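Local coordinates for protein glycosyl hydrolase BlGH5_18 (PDB 7LQX) that probably hydrolyses glycosidic bonds during N-glycan breakdown, as a subfamily GH5_18 glycoside hydrolase of a gut bifidobacterium, at residues F37-D42 with R88-I93; A252-L257 with R294-K299; A365-E370 with M394-E399. One frame throughout, in Å; residues are numbered along the deposited sequence.

Contact 1 of 3, residues F37-D42 with R88-I93; sequences FHFWLD and RRMVHI. With EDO (1,2-ethanediol), chain B.
Met90, present as selenomethionine, reaches out from its helix to the rings of Phe39 and Trp40, and its terminal methyl makes the closest approaches to both. CE lies 3.4 Å from Trp40 CH2 and 3.6 Å from Phe39 CE1, and it meets each ring obliquely. The heavier atom takes part as well: SE stands 4.6 Å from the centroid of the six-membered ring of Trp40, 56° off the ring normal, a Met-aromatic contact. The chain of Met90 runs straight out from the backbone and bends only at chi3 (-72°), a turn that brings CE in beside the two rings. Those rings also brace each other, since Phe39 CD1 sits 4.0 Å above one face of Trp40, toward its rim. With 128 Å² buried in all, the contact is small and almost wholly apolar; the indole NE1 of Trp40 is satisfied by the carbonyl of Phe66. On the far flank, a 1,2-ethanediol, probably from the crystallisation liquor, donates from O2 to His38 O (3.0 Å) and is also hydrogen-bonded to Trp78 NE1 of the second subunit. The 3-10 turn lies in the loop after strand 25-29 of the barrel and rests on helix 81-96, while helix 45-57 supplies Val48 against Phe39 and Met52 against Met90.

Contact 2 of 3, residues A252-L257 with R294-K299; sequences AHALYL and RDTIAK
Two consecutive outer helices of the (beta/alpha)8 barrel, 248-264 and 289-300, meet where Ala252, Ala254 and Leu255 face Thr296 and Lys299. Their local axes approach to 7.7 Å at an angle of 26°, a close, nearly parallel approach, with alanines at two of the touching positions. Ala254 CB touches Thr296 CG2 at 3.9 Å, methyl to methyl. Lys299, extended beyond CG, lies along Ala252, with CD 3.7 Å from Ala252 CA, and carries NZ past the alanine to a hydrogen bond with the carbonyl of Gly248 and a probable one with His397. Leu255 projects CG anti to its own amide nitrogen (chi1 173°), and both methyls fall against the carbonyl of Lys299: CD2 is 3.4 Å and CD1 3.5 Å from Lys299 O. Putting an alanine in place of Leu255 would remove both methyls, which would probably leave the carbonyl with little apolar cover beyond CB and open a gap toward Trp393 and Cys303. Helix 248-264 is kinked here, for the amides of Ala254 and Leu255 lack bonds to the preceding turn. A water makes good the loss at Leu255, accepting from Leu255 N at 3.0 Å and donating to Thr296 O at 2.9 Å, and so bridges the two backbones. Such packing of successive helices is typical of the outer layer of a (beta/alpha)8 barrel, the fold of GH5 enzymes.

Contact 3 of 3, residues A365-E370 with M394-E399; sequences AAVVIE and MRLHAE
Leu396 and Val367 pack methyl against methyl within a beta-alpha-beta unit, in which strand 365-369 leads through helix 388-399 to strand 403-407. The touching pair is Leu396 CD1 and Val367 CG2, 3.7 Å apart, with the two side chains crossing at a slant. Leu396 holds CG anti to its carbonyl carbon (chi1 -74°), and the second torsion then sets CD1 trans to CA, so that this methyl becomes the far end of a straight arm reaching down to the sheet. Val367 presents the branch that lies beside its amide nitrogen; its other methyl, CG1, is turned anti to that nitrogen and is not the one that touches. Ala365, two residues back on the same side of the strand, contributes a looser approach, its CB being 4.5 Å from Leu396 CD1. One leucine methyl is therefore shared by two strand residues, and the backbones stay well separated: the nearest alpha carbons, Ala365 CA and Leu396 CA, are 7.8 Å apart. Just 112 Å² is buried between the segments, but Pro403, Arg424 and Glu426 also touch Leu396, which places it over all three strands of the parallel sheet. Strand 365-369 is the middle one, bonded through its backbone to Thr404 and Val406 along one edge and to Arg424 and Glu426 along the other. Next to Leu396 on the helix, Arg395 bends its chain at chi3 and offers its guanidinium to two carboxylates: NH2 forms a salt bridge with Glu426 of strand 424-426, and NE one with Glu399, a turn further on. In the latter, NE lies 3.1 Å from Glu399 OE2 with an N-H...O angle of 149°; the oxygen sits at the guanidinium edge, but NE meets it from above the carboxylate plane, 46° out of it.

In the fold
Read from the N terminus, the three contacts follow in series, none enclosing or crossing another. Contact 1 closes a loop of 45 residues between the turn after strand 25-29 and helix 81-96, early in the barrel. Contact 2 spans 36 residues and joins two neighbouring outer helices late in it, on the opposite side of the chain's centre, with the centres of the two contacts about 32 Å apart. Contact 3 spans 23 residues and belongs to the small parallel-sheet region that follows the barrel. Contacts 2 and 3 do touch: besides the probable bond from Lys299 to His397, Met394 packs on Ala252 and Tyr256, joining helix 388-399 to the barrel wall.

Contact 1 of 3, residues F37-D42 with R88-I93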
loop_
_atom_site.group_PDB
_atom_site.type_symbol
_atom_site.label_atom_id
_atom_site.label_comp_id
_atom_site.label_asym_id
_atom_site.label_seq_id
_atom_site.Cartn_x
_atom_site.Cartn_y
_atom_site.Cartn_z
ATOM N N PHE A 37 -4.227 4.255 13.225
ATOM C CA PHE A 37 -4.216 2.908 12.641
ATOM C C PHE A 37 -2.846 2.476 12.159
ATOM O O PHE A 37 -2.715 1.365 11.635
ATOM C CB PHE A 37 -5.295 2.790 11.571
ATOM C CG PHE A 37 -6.657 3.077 12.114
ATOM C CD1 PHE A 37 -7.193 2.277 13.109
ATOM C CD2 PHE A 37 -7.374 4.173 11.688
ATOM C CE1 PHE A 37 -8.439 2.559 13.643
ATOM C CE2 PHE A 37 -8.617 4.459 12.222
ATOM C CZ PHE A 37 -9.147 3.644 13.198
ATOM N N HIS A 38 -1.825 3.298 12.363
ATOM C CA HIS A 38 -0.445 2.840 12.255
ATOM C C HIS A 38 0.004 2.099 13.509
ATOM O O HIS A 38 1.097 1.522 13.514
ATOM C CB HIS A 38 0.457 4.031 11.918
ATOM C CG HIS A 38 -0.105 4.908 10.841
ATOM N ND1 HIS A 38 -0.543 4.406 9.635
ATOM C CD2 HIS A 38 -0.352 6.240 10.806
ATOM C CE1 HIS A 38 -1.008 5.395 8.891
ATOM N NE2 HIS A 38 -0.902 6.519 9.577
ATOM N N PHE A 39 -0.841 2.085 14.547
ATOM C CA PHE A 39 -0.605 1.289 15.747
ATOM C C PHE A 39 -0.168 -0.126 15.406
ATOM O O PHE A 39 0.705 -0.696 16.066
ATOM C CB PHE A 39 -1.921 1.245 16.546
ATOM C CG PHE A 39 -1.918 0.264 17.694
ATOM C CD1 PHE A 39 -2.235 -1.069 17.487
ATOM C CD2 PHE A 39 -1.582 0.671 18.973
ATOM C CE1 PHE A 39 -2.212 -1.977 18.531
ATOM C CE2 PHE A 39 -1.567 -0.234 20.027
ATOM C CZ PHE A 39 -1.886 -1.564 19.798
ATOM N N TRP A 40 -0.801 -0.726 14.401
ATOM C CA TRP A 40 -0.593 -2.141 14.135
ATOM C C TRP A 40 0.836 -2.469 13.736
ATOM O O TRP A 40 1.244 -3.632 13.836
ATOM C CB TRP A 40 -1.527 -2.570 13.014
ATOM C CG TRP A 40 -2.977 -2.372 13.299
ATOM C CD1 TRP A 40 -3.806 -1.460 12.720
ATOM C CD2 TRP A 40 -3.782 -3.114 14.227
ATOM N NE1 TRP A 40 -5.082 -1.590 13.219
ATOM C CE2 TRP A 40 -5.090 -2.590 14.154
ATOM C CE3 TRP A 40 -3.524 -4.167 15.107
ATOM C CZ2 TRP A 40 -6.142 -3.094 14.920
ATOM C CZ3 TRP A 40 -4.571 -4.659 15.874
ATOM C CH2 TRP A 40 -5.861 -4.119 15.774
ATOM N N LEU A 41 1.593 -1.480 13.255
ATOM C CA LEU A 41 2.984 -1.696 12.881
ATOM C C LEU A 41 3.911 -1.741 14.088
ATOM O O LEU A 41 5.048 -2.203 13.959
ATOM C CB LEU A 41 3.426 -0.601 11.912
ATOM C CG LEU A 41 2.758 -0.644 10.539
ATOM C CD1 LEU A 41 3.051 0.634 9.754
ATOM C CD2 LEU A 41 3.192 -1.854 9.744
ATOM N N ASP A 42 3.453 -1.283 15.252
ATOM C CA ASP A 42 4.253 -1.302 16.473
ATOM C C ASP A 42 3.310 -1.255 17.669
ATOM O O ASP A 42 3.183 -0.212 18.321
ATOM C CB ASP A 42 5.206 -0.110 16.494
ATOM C CG ASP A 42 6.089 -0.078 17.729
ATOM O OD1 ASP A 42 6.320 -1.137 18.350
ATOM O OD2 ASP A 42 6.560 1.022 18.075
ATOM N N ARG A 88 -7.043 -10.051 17.717
ATOM C CA ARG A 88 -7.652 -10.799 18.810
ATOM C C ARG A 88 -7.265 -10.202 20.156
ATOM O O ARG A 88 -8.099 -10.110 21.065
ATOM C CB ARG A 88 -7.259 -12.276 18.725
ATOM C CG ARG A 88 -7.881 -13.140 19.810
ATOM C CD ARG A 88 -7.624 -14.619 19.606
ATOM N NE ARG A 88 -8.126 -15.370 20.752
ATOM C CZ ARG A 88 -8.063 -16.689 20.883
ATOM N NH1 ARG A 88 -7.534 -17.435 19.923
ATOM N NH2 ARG A 88 -8.547 -17.257 21.980
ATOM N N ARG A 89 -6.010 -9.768 20.296
ATOM C CA ARG A 89 -5.571 -9.178 21.554
ATOM C C ARG A 89 -6.326 -7.887 21.841
ATOM O O ARG A 89 -6.716 -7.626 22.985
ATOM C CB ARG A 89 -4.062 -8.932 21.524
ATOM C CG ARG A 89 -3.529 -8.234 22.766
ATOM C CD ARG A 89 -3.409 -9.151 23.961
ATOM N NE ARG A 89 -2.650 -8.509 25.034
ATOM C CZ ARG A 89 -1.333 -8.321 25.011
ATOM N NH1 ARG A 89 -0.618 -8.720 23.967
ATOM N NH2 ARG A 89 -0.727 -7.732 26.032
HETATM N N MSE A 90 -6.542 -7.066 20.820
HETATM C CA MSE A 90 -7.254 -5.812 21.026
HETATM C C MSE A 90 -8.691 -6.077 21.468
HETATM O O MSE A 90 -9.205 -5.397 22.359
HETATM C CB MSE A 90 -7.214 -4.970 19.757
HETATM C CG MSE A 90 -7.867 -3.617 19.931
HETATM SE SE MSE A 90 -7.679 -2.496 18.391
HETATM C CE MSE A 90 -5.840 -2.091 18.561
ATOM N N VAL A 91 -9.325 -7.063 20.830
ATOM C CA VAL A 91 -10.651 -7.506 21.249
ATOM C C VAL A 91 -10.616 -8.006 22.686
ATOM O O VAL A 91 -11.478 -7.666 23.504
ATOM C CB VAL A 91 -11.172 -8.589 20.285
ATOM C CG1 VAL A 91 -12.407 -9.247 20.864
ATOM C CG2 VAL A 91 -11.425 -7.990 18.919
ATOM N N HIS A 92 -9.616 -8.834 23.004
ATOM C CA HIS A 92 -9.476 -9.377 24.347
ATOM C C HIS A 92 -9.384 -8.266 25.380
ATOM O O HIS A 92 -10.007 -8.348 26.445
ATOM C CB HIS A 92 -8.235 -10.268 24.401
ATOM C CG HIS A 92 -8.121 -11.070 25.657
ATOM N ND1 HIS A 92 -8.955 -12.129 25.939
ATOM C CD2 HIS A 92 -7.274 -10.965 26.706
ATOM C CE1 HIS A 92 -8.623 -12.645 27.109
ATOM N NE2 HIS A 92 -7.607 -11.957 27.595
ATOM N N ILE A 93 -8.624 -7.213 25.078
ATOM C CA ILE A 93 -8.453 -6.115 26.021
ATOM C C ILE A 93 -9.752 -5.339 26.193
ATOM O O ILE A 93 -10.119 -4.955 27.309
ATOM C CB ILE A 93 -7.288 -5.212 25.574
ATOM C CG1 ILE A 93 -5.962 -5.968 25.685
ATOM C CG2 ILE A 93 -7.260 -3.940 26.396
ATOM C CD1 ILE A 93 -4.786 -5.257 25.018
HETATM C C1 EDO B . 3.421 3.111 15.740
HETATM O O1 EDO B . 2.935 4.448 15.876
HETATM C C2 EDO B . 4.222 2.974 14.451
HETATM O O2 EDO B . 3.433 3.390 13.330
#

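Contact 2 of 3, residues A252-L257 with R294-K299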
loop_
_atom_site.group_PDB
_atom_site.type_symbol
_atom_site.label_atom_id
_atom_site.label_comp_id
_atom_site.label_asym_id
_atom_site.label_seq_id
_atom_site.Cartn_x
_atom_site.Cartn_y
_atom_site.Cartn_z
ATOM N N ALA A 252 -30.851 16.700 12.370
ATOM C CA ALA A 252 -31.776 15.636 12.012
ATOM C C ALA A 252 -31.186 14.634 11.032
ATOM O O ALA A 252 -31.841 13.641 10.731
ATOM C CB ALA A 252 -33.050 16.222 11.398
ATOM N N HIS A 253 -29.962 14.843 10.551
ATOM C CA HIS A 253 -29.474 14.030 9.443
ATOM C C HIS A 253 -29.381 12.553 9.809
ATOM O O HIS A 253 -29.691 11.683 8.984
ATOM C CB HIS A 253 -28.125 14.546 8.936
ATOM C CG HIS A 253 -27.650 13.847 7.701
ATOM N ND1 HIS A 253 -26.842 12.731 7.742
ATOM C CD2 HIS A 253 -27.910 14.076 6.392
ATOM C CE1 HIS A 253 -26.619 12.309 6.511
ATOM N NE2 HIS A 253 -27.252 13.107 5.673
ATOM N N ALA A 254 -28.920 12.239 11.024
ATOM C CA ALA A 254 -28.762 10.834 11.394
ATOM C C ALA A 254 -30.117 10.148 11.502
ATOM O O ALA A 254 -30.291 9.023 11.021
ATOM C CB ALA A 254 -27.982 10.703 12.705
ATOM N N LEU A 255 -31.089 10.815 12.132
ATOM C CA LEU A 255 -32.449 10.294 12.167
ATOM C C LEU A 255 -32.984 10.069 10.763
ATOM O O LEU A 255 -33.631 9.049 10.484
ATOM C CB LEU A 255 -33.350 11.284 12.908
ATOM C CG LEU A 255 -34.847 10.966 12.879
ATOM C CD1 LEU A 255 -35.140 9.606 13.489
ATOM C CD2 LEU A 255 -35.644 12.052 13.595
ATOM N N TYR A 256 -32.743 11.028 9.868
ATOM C CA TYR A 256 -33.233 10.905 8.503
ATOM C C TYR A 256 -32.692 9.653 7.832
ATOM O O TYR A 256 -33.448 8.896 7.219
ATOM C CB TYR A 256 -32.855 12.143 7.693
ATOM C CG TYR A 256 -33.149 11.978 6.218
ATOM C CD1 TYR A 256 -34.458 11.930 5.755
ATOM C CD2 TYR A 256 -32.126 11.835 5.302
ATOM C CE1 TYR A 256 -34.734 11.771 4.423
ATOM C CE2 TYR A 256 -32.392 11.681 3.955
ATOM C CZ TYR A 256 -33.707 11.642 3.524
ATOM O OH TYR A 256 -33.996 11.491 2.188
ATOM N N LEU A 257 -31.382 9.419 7.916
ATOM C CA LEU A 257 -30.830 8.228 7.285
ATOM C C LEU A 257 -31.408 6.963 7.901
ATOM O O LEU A 257 -31.654 5.974 7.200
ATOM C CB LEU A 257 -29.307 8.223 7.380
ATOM C CG LEU A 257 -28.603 9.068 6.322
ATOM C CD1 LEU A 257 -27.085 8.900 6.397
ATOM C CD2 LEU A 257 -29.099 8.751 4.908
ATOM N N ARG A 294 -25.561 16.095 21.388
ATOM C CA ARG A 294 -26.780 15.849 22.143
ATOM C C ARG A 294 -28.008 15.904 21.242
ATOM O O ARG A 294 -28.879 15.030 21.309
ATOM C CB ARG A 294 -26.917 16.864 23.273
ATOM C CG ARG A 294 -25.836 16.782 24.331
ATOM C CD ARG A 294 -26.184 17.664 25.533
ATOM N NE ARG A 294 -25.105 17.723 26.516
ATOM C CZ ARG A 294 -24.155 18.654 26.538
ATOM N NH1 ARG A 294 -24.151 19.629 25.638
ATOM N NH2 ARG A 294 -23.210 18.613 27.467
ATOM N N ASP A 295 -28.115 16.944 20.411
ATOM C CA ASP A 295 -29.307 17.104 19.584
ATOM C C ASP A 295 -29.408 16.008 18.532
ATOM O O ASP A 295 -30.498 15.497 18.257
ATOM C CB ASP A 295 -29.276 18.472 18.899
ATOM C CG ASP A 295 -29.607 19.613 19.838
ATOM O OD1 ASP A 295 -30.105 19.370 20.959
ATOM O OD2 ASP A 295 -29.373 20.771 19.437
ATOM N N THR A 296 -28.278 15.643 17.924
ATOM C CA THR A 296 -28.293 14.577 16.928
ATOM C C THR A 296 -28.778 13.269 17.531
ATOM O O THR A 296 -29.572 12.551 16.914
ATOM C CB THR A 296 -26.904 14.404 16.318
ATOM O OG1 THR A 296 -26.602 15.550 15.516
ATOM C CG2 THR A 296 -26.828 13.167 15.442
ATOM N N ILE A 297 -28.313 12.943 18.737
ATOM C CA ILE A 297 -28.703 11.690 19.372
ATOM C C ILE A 297 -30.151 11.737 19.830
ATOM O O ILE A 297 -30.901 10.775 19.637
ATOM C CB ILE A 297 -27.729 11.334 20.509
ATOM C CG1 ILE A 297 -26.361 11.006 19.908
ATOM C CG2 ILE A 297 -28.267 10.163 21.321
ATOM C CD1 ILE A 297 -25.245 10.950 20.927
ATOM N N ALA A 298 -30.578 12.848 20.424
ATOM C CA ALA A 298 -31.974 12.950 20.836
ATOM C C ALA A 298 -32.911 12.788 19.648
ATOM O O ALA A 298 -33.986 12.188 19.769
ATOM C CB ALA A 298 -32.218 14.286 21.529
ATOM N N LYS A 299 -32.530 13.320 18.487
ATOM C CA LYS A 299 -33.346 13.121 17.294
ATOM C C LYS A 299 -33.255 11.682 16.802
ATOM O O LYS A 299 -34.277 11.055 16.506
ATOM C CB LYS A 299 -32.954 14.115 16.199
ATOM C CG LYS A 299 -33.436 15.548 16.483
ATOM C CD LYS A 299 -33.198 16.493 15.313
ATOM C CE LYS A 299 -33.676 17.889 15.596
ATOM N NZ LYS A 299 -33.777 18.686 14.330
HETATM O O HOH W 1 -30.261 12.907 14.074
#

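Contact 3 of 3, residues A365-E370 with M394-E399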
loop_
_atom_site.group_PDB
_atom_site.type_symbol
_atom_site.label_atom_id
_atom_site.label_comp_id
_atom_site.label_asym_id
_atom_site.label_seq_id
_atom_site.Cartn_x
_atom_site.Cartn_y
_atom_site.Cartn_z
ATOM N N ALA A 365 -46.680 9.834 9.806
ATOM C CA ALA A 365 -46.653 10.267 8.422
ATOM C C ALA A 365 -45.487 9.606 7.714
ATOM O O ALA A 365 -44.507 9.195 8.339
ATOM C CB ALA A 365 -46.500 11.789 8.322
ATOM N N ALA A 366 -45.596 9.508 6.393
ATOM C CA ALA A 366 -44.481 9.014 5.603
ATOM C C ALA A 366 -44.428 9.707 4.252
ATOM O O ALA A 366 -45.466 9.992 3.644
ATOM C CB ALA A 366 -44.536 7.496 5.393
ATOM N N VAL A 367 -43.205 9.985 3.807
ATOM C CA VAL A 367 -42.932 10.401 2.437
ATOM C C VAL A 367 -42.734 9.147 1.594
ATOM O O VAL A 367 -42.044 8.207 2.017
ATOM C CB VAL A 367 -41.705 11.324 2.370
ATOM C CG1 VAL A 367 -41.491 11.797 0.942
ATOM C CG2 VAL A 367 -41.871 12.524 3.309
ATOM N N VAL A 368 -43.354 9.132 0.415
ATOM C CA VAL A 368 -43.357 7.970 -0.466
ATOM C C VAL A 368 -42.247 8.091 -1.502
ATOM O O VAL A 368 -42.153 9.091 -2.221
ATOM C CB VAL A 368 -44.727 7.824 -1.157
ATOM C CG1 VAL A 368 -44.708 6.636 -2.087
ATOM C CG2 VAL A 368 -45.835 7.684 -0.129
ATOM N N ILE A 369 -41.443 7.039 -1.610
ATOM C CA ILE A 369 -40.345 6.944 -2.567
ATOM C C ILE A 369 -40.736 5.931 -3.636
ATOM O O ILE A 369 -40.892 4.740 -3.341
ATOM C CB ILE A 369 -39.051 6.499 -1.865
ATOM C CG1 ILE A 369 -38.637 7.491 -0.781
ATOM C CG2 ILE A 369 -37.920 6.345 -2.866
ATOM C CD1 ILE A 369 -37.515 6.994 0.125
ATOM N N GLU A 370 -40.877 6.396 -4.878
ATOM C CA GLU A 370 -41.148 5.496 -5.991
ATOM C C GLU A 370 -39.936 4.609 -6.244
ATOM O O GLU A 370 -38.802 5.096 -6.327
ATOM C CB GLU A 370 -41.467 6.295 -7.253
ATOM C CG GLU A 370 -42.828 6.958 -7.236
ATOM C CD GLU A 370 -43.974 5.961 -7.312
ATOM O OE1 GLU A 370 -43.820 4.902 -7.962
ATOM O OE2 GLU A 370 -45.036 6.235 -6.719
HETATM N N MSE A 394 -37.806 16.565 5.917
HETATM C CA MSE A 394 -37.354 17.592 6.854
HETATM C C MSE A 394 -38.496 18.509 7.284
HETATM O O MSE A 394 -38.560 18.929 8.446
HETATM C CB MSE A 394 -36.192 18.407 6.260
HETATM C CG MSE A 394 -34.901 17.623 6.138
HETATM SE SE MSE A 394 -34.215 17.189 7.897
HETATM C CE MSE A 394 -32.912 15.878 7.338
ATOM N N ARG A 395 -39.402 18.824 6.356
ATOM C CA ARG A 395 -40.524 19.697 6.692
ATOM C C ARG A 395 -41.472 19.010 7.667
ATOM O O ARG A 395 -41.876 19.599 8.677
ATOM C CB ARG A 395 -41.271 20.094 5.422
ATOM C CG ARG A 395 -42.196 21.276 5.623
ATOM C CD ARG A 395 -43.259 21.347 4.549
ATOM N NE ARG A 395 -44.321 20.376 4.809
ATOM C CZ ARG A 395 -44.529 19.260 4.107
ATOM N NH1 ARG A 395 -43.756 18.947 3.072
ATOM N NH2 ARG A 395 -45.520 18.453 4.447
ATOM N N LEU A 396 -41.838 17.758 7.376
ATOM C CA LEU A 396 -42.688 16.993 8.278
ATOM C C LEU A 396 -42.031 16.807 9.639
ATOM O O LEU A 396 -42.709 16.859 10.674
ATOM C CB LEU A 396 -43.016 15.644 7.644
ATOM C CG LEU A 396 -44.030 15.725 6.503
ATOM C CD1 LEU A 396 -43.998 14.430 5.695
ATOM C CD2 LEU A 396 -45.432 16.010 7.024
ATOM N N HIS A 397 -40.715 16.590 9.660
ATOM C CA HIS A 397 -39.979 16.507 10.918
ATOM C C HIS A 397 -40.119 17.795 11.721
ATOM O O HIS A 397 -40.447 17.761 12.912
ATOM C CB HIS A 397 -38.512 16.197 10.602
ATOM C CG HIS A 397 -37.579 16.392 11.755
ATOM N ND1 HIS A 397 -37.557 15.550 12.845
ATOM C CD2 HIS A 397 -36.619 17.319 11.976
ATOM C CE1 HIS A 397 -36.636 15.962 13.697
ATOM N NE2 HIS A 397 -36.052 17.034 13.194
ATOM N N ALA A 398 -39.874 18.943 11.080
ATOM C CA ALA A 398 -39.971 20.223 11.776
ATOM C C ALA A 398 -41.374 20.462 12.315
ATOM O O ALA A 398 -41.538 21.109 13.359
ATOM C CB ALA A 398 -39.560 21.363 10.837
ATOM N N GLU A 399 -42.392 19.962 11.617
ATOM C CA GLU A 399 -43.775 20.142 12.037
ATOM C C GLU A 399 -44.170 19.230 13.186
ATOM O O GLU A 399 -45.236 19.438 13.778
ATOM C CB GLU A 399 -44.703 19.889 10.849
ATOM C CG GLU A 399 -44.545 20.921 9.753
ATOM C CD GLU A 399 -45.313 20.587 8.493
ATOM O OE1 GLU A 399 -45.987 19.530 8.440
ATOM O OE2 GLU A 399 -45.241 21.400 7.546
#